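Local coordinates for protein epoxide hydrolase (Aspergillus niger, PDB 3G02) that probably hydrolyses epoxides to diols as an enzyme of the alpha/beta hydrolase fold, here in a form made enantioselective by directed evolution, at residues 167-171 against 197-202; 193-197 against 314-318. The protein carries 9 engineered substitutions. All coordinates share one frame; numbering follows the deposited sequence. Where two conformers were deposited one is given.

Contact 1: residues 167-171 against 197-202. With FMT (formic acid), chain D.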
loop_
_atom_site.group_PDB
_atom_site.type_symbol
_atom_site.label_atom_id
_atom_site.label_comp_id
_atom_site.label_asym_id
_atom_site.label_seq_id
_atom_site.Cartn_x
_atom_site.Cartn_y
_atom_site.Cartn_z
ATOM N N LEU A 167 0.662 11.886 -17.596
ATOM C CA LEU A 167 1.927 12.614 -17.610
ATOM C C LEU A 167 2.007 13.651 -18.731
ATOM O O LEU A 167 2.499 14.755 -18.510
ATOM C CB LEU A 167 3.112 11.642 -17.654
ATOM C CG LEU A 167 3.288 10.779 -16.394
ATOM C CD1 LEU A 167 4.034 9.490 -16.686
ATOM C CD2 LEU A 167 3.977 11.571 -15.284
ATOM N N MET A 168 1.498 13.305 -19.913
ATOM C CA MET A 168 1.478 14.246 -21.037
ATOM C C MET A 168 0.596 15.456 -20.746
ATOM O O MET A 168 0.925 16.583 -21.123
ATOM C CB MET A 168 1.019 13.552 -22.323
ATOM C CG MET A 168 1.161 14.411 -23.581
ATOM S SD MET A 168 2.872 14.890 -23.919
ATOM C CE MET A 168 3.600 13.315 -24.351
ATOM N N ASP A 169 -0.525 15.217 -20.070
ATOM C CA ASP A 169 -1.423 16.289 -19.653
ATOM C C ASP A 169 -0.728 17.252 -18.690
ATOM O O ASP A 169 -0.890 18.470 -18.792
ATOM C CB ASP A 169 -2.673 15.709 -18.994
ATOM C CG ASP A 169 -3.536 14.918 -19.959
ATOM O OD1 ASP A 169 -3.868 15.441 -21.044
ATOM O OD2 ASP A 169 -3.893 13.770 -19.626
ATOM N N ASN A 170 0.044 16.694 -17.759
ATOM C CA ASN A 170 0.850 17.497 -16.851
ATOM C C ASN A 170 1.856 18.363 -17.603
ATOM O O ASN A 170 2.003 19.554 -17.307
ATOM C CB ASN A 170 1.573 16.605 -15.837
ATOM C CG ASN A 170 0.724 16.298 -14.613
ATOM O OD1 ASN A 170 0.879 16.932 -13.573
ATOM N ND2 ASN A 170 -0.175 15.327 -14.731
ATOM N N ALA A 171 2.534 17.756 -18.575
ATOM C CA ALA A 171 3.504 18.460 -19.416
ATOM C C ALA A 171 2.844 19.606 -20.177
ATOM O O ALA A 171 3.364 20.723 -20.206
ATOM C CB ALA A 171 4.184 17.494 -20.371
ATOM N N PHE A 197 10.075 13.074 -15.325
ATOM C CA PHE A 197 9.385 12.477 -16.464
ATOM C C PHE A 197 8.568 13.525 -17.209
ATOM O O PHE A 197 8.559 13.532 -18.437
ATOM C CB PHE A 197 8.535 11.255 -16.096
ATOM C CG PHE A 197 8.207 10.393 -17.287
ATOM C CD1 PHE A 197 9.054 9.354 -17.664
ATOM C CD2 PHE A 197 7.083 10.659 -18.066
ATOM C CE1 PHE A 197 8.769 8.571 -18.784
ATOM C CE2 PHE A 197 6.784 9.878 -19.187
ATOM C CZ PHE A 197 7.630 8.836 -19.543
ATOM N N VAL A 198 7.907 14.415 -16.470
ATOM C CA VAL A 198 7.247 15.573 -17.080
ATOM C C VAL A 198 8.276 16.389 -17.870
ATOM O O VAL A 198 8.033 16.749 -19.027
ATOM C CB VAL A 198 6.522 16.441 -16.030
ATOM C CG1 VAL A 198 5.893 17.681 -16.668
ATOM C CG2 VAL A 198 5.451 15.622 -15.321
ATOM N N GLY A 199 9.435 16.640 -17.259
ATOM C CA GLY A 199 10.535 17.334 -17.937
ATOM C C GLY A 199 11.030 16.636 -19.196
ATOM O O GLY A 199 11.329 17.294 -20.198
ATOM N N ARG A 200 11.124 15.310 -19.147
ATOM C CA ARG A 200 11.513 14.519 -20.313
ATOM C C ARG A 200 10.527 14.733 -21.462
ATOM O O ARG A 200 10.940 14.973 -22.600
ATOM C CB ARG A 200 11.610 13.029 -19.961
ATOM C CG ARG A 200 12.002 12.134 -21.140
ATOM C CD ARG A 200 12.356 10.716 -20.709
ATOM N NE ARG A 200 13.596 10.670 -19.933
ATOM C CZ ARG A 200 14.817 10.573 -20.453
ATOM N NH1 ARG A 200 14.992 10.502 -21.771
ATOM N NH2 ARG A 200 15.875 10.539 -19.651
ATOM N N LEU A 201 9.233 14.656 -21.159
ATOM C CA LEU A 201 8.192 14.849 -22.174
ATOM C C LEU A 201 8.237 16.251 -22.779
ATOM O O LEU A 201 8.043 16.421 -23.990
ATOM C CB LEU A 201 6.803 14.553 -21.603
ATOM C CG LEU A 201 6.508 13.112 -21.177
ATOM C CD1 LEU A 201 5.139 13.035 -20.536
ATOM C CD2 LEU A 201 6.603 12.141 -22.353
ATOM N N LEU A 202 8.502 17.250 -21.941
ATOM C CA LEU A 202 8.691 18.620 -22.419
ATOM C C LEU A 202 9.889 18.724 -23.366
ATOM O O LEU A 202 9.797 19.344 -24.431
ATOM C CB LEU A 202 8.831 19.591 -21.240
ATOM C CG LEU A 202 7.547 19.782 -20.421
ATOM C CD1 LEU A 202 7.830 20.428 -19.077
ATOM C CD2 LEU A 202 6.507 20.587 -21.201
HETATM C C FMT D . 12.947 10.543 -16.345
HETATM O O1 FMT D . 12.812 9.917 -15.294
HETATM O O2 FMT D . 13.752 10.235 -17.225
#

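Contact 2: residues 193-197 against 314-318. Engineered in segment 314-318: Trp318 (natural residue Thr). With FMT (formic acid), chain C.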
loop_
_atom_site.group_PDB
_atom_site.type_symbol
_atom_site.label_atom_id
_atom_site.label_comp_id
_atom_site.label_asym_id
_atom_site.label_seq_id
_atom_site.Cartn_x
_atom_site.Cartn_y
_atom_site.Cartn_z
ATOM N N ASP A 193 12.181 13.460 -9.599
ATOM C CA ASP A 193 11.059 12.562 -9.331
ATOM C C ASP A 193 10.083 12.530 -10.519
ATOM O O ASP A 193 10.515 12.469 -11.676
ATOM C CB ASP A 193 10.374 12.969 -8.024
ATOM C CG ASP A 193 9.604 11.836 -7.405
ATOM O OD1 ASP A 193 10.254 10.894 -6.919
ATOM O OD2 ASP A 193 8.358 11.880 -7.426
ATOM N N ILE A 194 8.778 12.579 -10.253
ATOM C CA ILE A 194 7.778 12.592 -11.324
ATOM C C ILE A 194 8.011 13.788 -12.249
ATOM O O ILE A 194 7.866 13.677 -13.466
ATOM C CB ILE A 194 6.345 12.574 -10.754
ATOM C CG1 ILE A 194 6.095 11.244 -10.035
ATOM C CG2 ILE A 194 5.301 12.788 -11.864
ATOM C CD1 ILE A 194 4.900 11.254 -9.096
ATOM N N GLY A 195 8.426 14.912 -11.667
ATOM C CA GLY A 195 8.784 16.098 -12.443
ATOM C C GLY A 195 9.846 15.853 -13.505
ATOM O O GLY A 195 9.876 16.557 -14.514
ATOM N N SER A 196 10.729 14.882 -13.268
ATOM C CA SER A 196 11.729 14.495 -14.269
ATOM C C SER A 196 11.055 13.957 -15.516
ATOM O O SER A 196 11.409 14.341 -16.633
ATOM C CB SER A 196 12.702 13.450 -13.722
ATOM O OG SER A 196 13.685 14.041 -12.895
ATOM N N PHE A 197 10.075 13.074 -15.325
ATOM C CA PHE A 197 9.385 12.477 -16.464
ATOM C C PHE A 197 8.568 13.525 -17.209
ATOM O O PHE A 197 8.559 13.532 -18.437
ATOM C CB PHE A 197 8.535 11.255 -16.096
ATOM C CG PHE A 197 8.207 10.393 -17.287
ATOM C CD1 PHE A 197 9.054 9.354 -17.664
ATOM C CD2 PHE A 197 7.083 10.659 -18.066
ATOM C CE1 PHE A 197 8.769 8.571 -18.784
ATOM C CE2 PHE A 197 6.784 9.878 -19.187
ATOM C CZ PHE A 197 7.630 8.836 -19.543
ATOM N N THR A 314 -0.823 10.219 -11.576
ATOM C CA THR A 314 0.240 9.929 -12.529
ATOM C C THR A 314 0.849 8.545 -12.356
ATOM O O THR A 314 1.455 8.021 -13.287
ATOM C CB THR A 314 1.379 10.947 -12.427
ATOM O OG1 THR A 314 1.779 11.052 -11.061
ATOM C CG2 THR A 314 0.921 12.312 -12.934
ATOM N N TYR A 315 0.700 7.952 -11.174
ATOM C CA TYR A 315 1.376 6.685 -10.900
ATOM C C TYR A 315 0.998 5.549 -11.844
ATOM O O TYR A 315 1.845 4.741 -12.203
ATOM C CB TYR A 315 1.186 6.260 -9.445
ATOM C CG TYR A 315 2.149 6.947 -8.513
ATOM C CD1 TYR A 315 1.912 8.250 -8.078
ATOM C CD2 TYR A 315 3.308 6.302 -8.078
ATOM C CE1 TYR A 315 2.802 8.890 -7.222
ATOM C CE2 TYR A 315 4.206 6.933 -7.227
ATOM C CZ TYR A 315 3.947 8.227 -6.806
ATOM O OH TYR A 315 4.824 8.865 -5.959
ATOM N N ARG A 316 -0.265 5.493 -12.255
ATOM C CA ARG A 316 -0.694 4.426 -13.166
ATOM C C ARG A 316 -0.009 4.508 -14.533
ATOM O O ARG A 316 0.038 3.514 -15.256
ATOM C CB ARG A 316 -2.216 4.372 -13.298
ATOM C CG ARG A 316 -2.879 5.667 -13.711
ATOM C CD ARG A 316 -4.370 5.476 -13.662
ATOM N NE ARG A 316 -5.140 6.702 -13.852
ATOM C CZ ARG A 316 -5.520 7.516 -12.871
ATOM N NH1 ARG A 316 -5.172 7.268 -11.612
ATOM N NH2 ARG A 316 -6.243 8.591 -13.149
ATOM N N GLU A 317 0.532 5.679 -14.867
ATOM C CA GLU A 317 1.366 5.840 -16.065
ATOM C C GLU A 317 2.864 5.828 -15.745
ATOM O O GLU A 317 3.672 5.368 -16.555
ATOM C CB GLU A 317 1.022 7.135 -16.800
ATOM C CG GLU A 317 -0.365 7.164 -17.413
ATOM C CD GLU A 317 -0.536 8.274 -18.433
ATOM O OE1 GLU A 317 0.327 9.178 -18.486
ATOM O OE2 GLU A 317 -1.537 8.234 -19.182
ATOM N N TRP A 318 3.234 6.339 -14.573
ATOM C CA TRP A 318 4.647 6.512 -14.219
ATOM C C TRP A 318 5.348 5.213 -13.810
ATOM O O TRP A 318 6.523 5.019 -14.130
ATOM C CB TRP A 318 4.789 7.580 -13.126
ATOM C CG TRP A 318 6.205 8.018 -12.829
ATOM C CD1 TRP A 318 7.093 8.602 -13.696
ATOM C CD2 TRP A 318 6.875 7.937 -11.566
ATOM N NE1 TRP A 318 8.275 8.875 -13.051
ATOM C CE2 TRP A 318 8.170 8.477 -11.744
ATOM C CE3 TRP A 318 6.510 7.454 -10.300
ATOM C CZ2 TRP A 318 9.100 8.549 -10.703
ATOM C CZ3 TRP A 318 7.437 7.522 -9.270
ATOM C CH2 TRP A 318 8.718 8.069 -9.479
HETATM C C FMT C . 7.925 8.899 -6.097
HETATM O O1 FMT C . 9.149 8.830 -6.093
HETATM O O2 FMT C . 7.214 7.951 -5.760
HETATM O O HOH W 1 10.841 10.193 -13.522
#

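Contact 1: residues 167-171 against 197-202
Leu167 and Phe197 meet at about a right angle, with Leu167 CD1 lying 3.5 Å from Phe197 CD2, obliquely to the ring. Phe197 CG stands anti to its own backbone N (chi1 -161°), which places the ring so that its CD2-CE2 side lies by this methyl. The rest of the apolar contact centres on Leu201 and Ala171. Leu201 CD1 packs against the first turn of helix 167-180, 3.8 Å from Leu167 CB. Met168 starts out away from the contact, but its chain bends at chi2 and chi3 and brings CE to 3.8 Å from Leu201 CD2. Met168 is exposed to solvent. Helices 167-180 and 194-205 belong to the alpha/beta hydrolase fold, and the second follows strand 187-191 through the probable nucleophile elbow. The short segments cross at -70°, with their axes 8.8 Å apart. The small Ala171 permits a close approach: its CA is 3.7 Å from Val198 CG1. The other methyl, Val198 CG2, reaches Asn170 CB at 4.0 Å. Leu202 CD2 lies 3.3 Å from Ala171 O.

No hydrogen bond crosses between the segments. The Asn170 amide donates instead to Gly166 O and His313. Arg200 takes no part in the packing on helix 167-180. Its NE donates to O2 of a formic acid at 2.7 Å (158°), and its NH1 binds the carbonyls of Thr361 and Leu335.

Contact 2: residues 193-197 against 314-318
This contact probably lies at the active site, where Asp193, the predicted nucleophile, faces Tyr315, a predicted proton donor, with one formic acid lying between them. Tyr315 OH donates to formic acid O2 at 2.6 Å, and Asp193 OD1 is 2.5 Å from formic acid O1. Tyr252 OH also bonds this molecule. Asp193 has a strained backbone with positive phi, consistent with the nucleophile elbow of alpha/beta hydrolases. Ile194 N donates to Asp193 OD2 at 2.9 Å, from above the carboxylate plane, and Trp118 N binds the same oxygen. These two bonds would help fix the carboxylate's rotation. His375 packs beside it.

Ile194 carries most of the packing between the segments. Its CG1 makes a CH-pi contact with one face of engineered Trp318, 3.7 Å from the centroid of the six-membered ring and 10° off the normal. Its CD1 reaches on to Tyr315 CE1 at 3.7 Å and also touches Thr314 OG1. Trp318 CG is anti to the backbone N (chi1 -170°), which carries the indole across Ile194. At the indole edge, Phe197 CB is 3.9 Å from Trp318 CD1. In the ring plane, a water accepts from Trp318 NE1 and donates to Asp193 O.

Both contacts use helix 194-205 and share Phe197. Contact 2 takes the start of that helix, and contact 1 takes the turns that follow. Their centres are 8 Å apart. Contact 1 is mostly buried, with Met168 at its exposed edge, and joins two helices of the hydrolase fold by mainly aliphatic packing. Its formic acid sits on Arg200, apart from that packing. Every touching residue of contact 2 is buried, yet there the formic acid lies between the predicted active-site side chains of both segments, and a water bridges them. Leu167 connects the two. Its backbone N probably donates to Glu317 OE1, and its methyls pack on Ile194 CG2 and near Trp318 N. Asn170 also packs on Thr314.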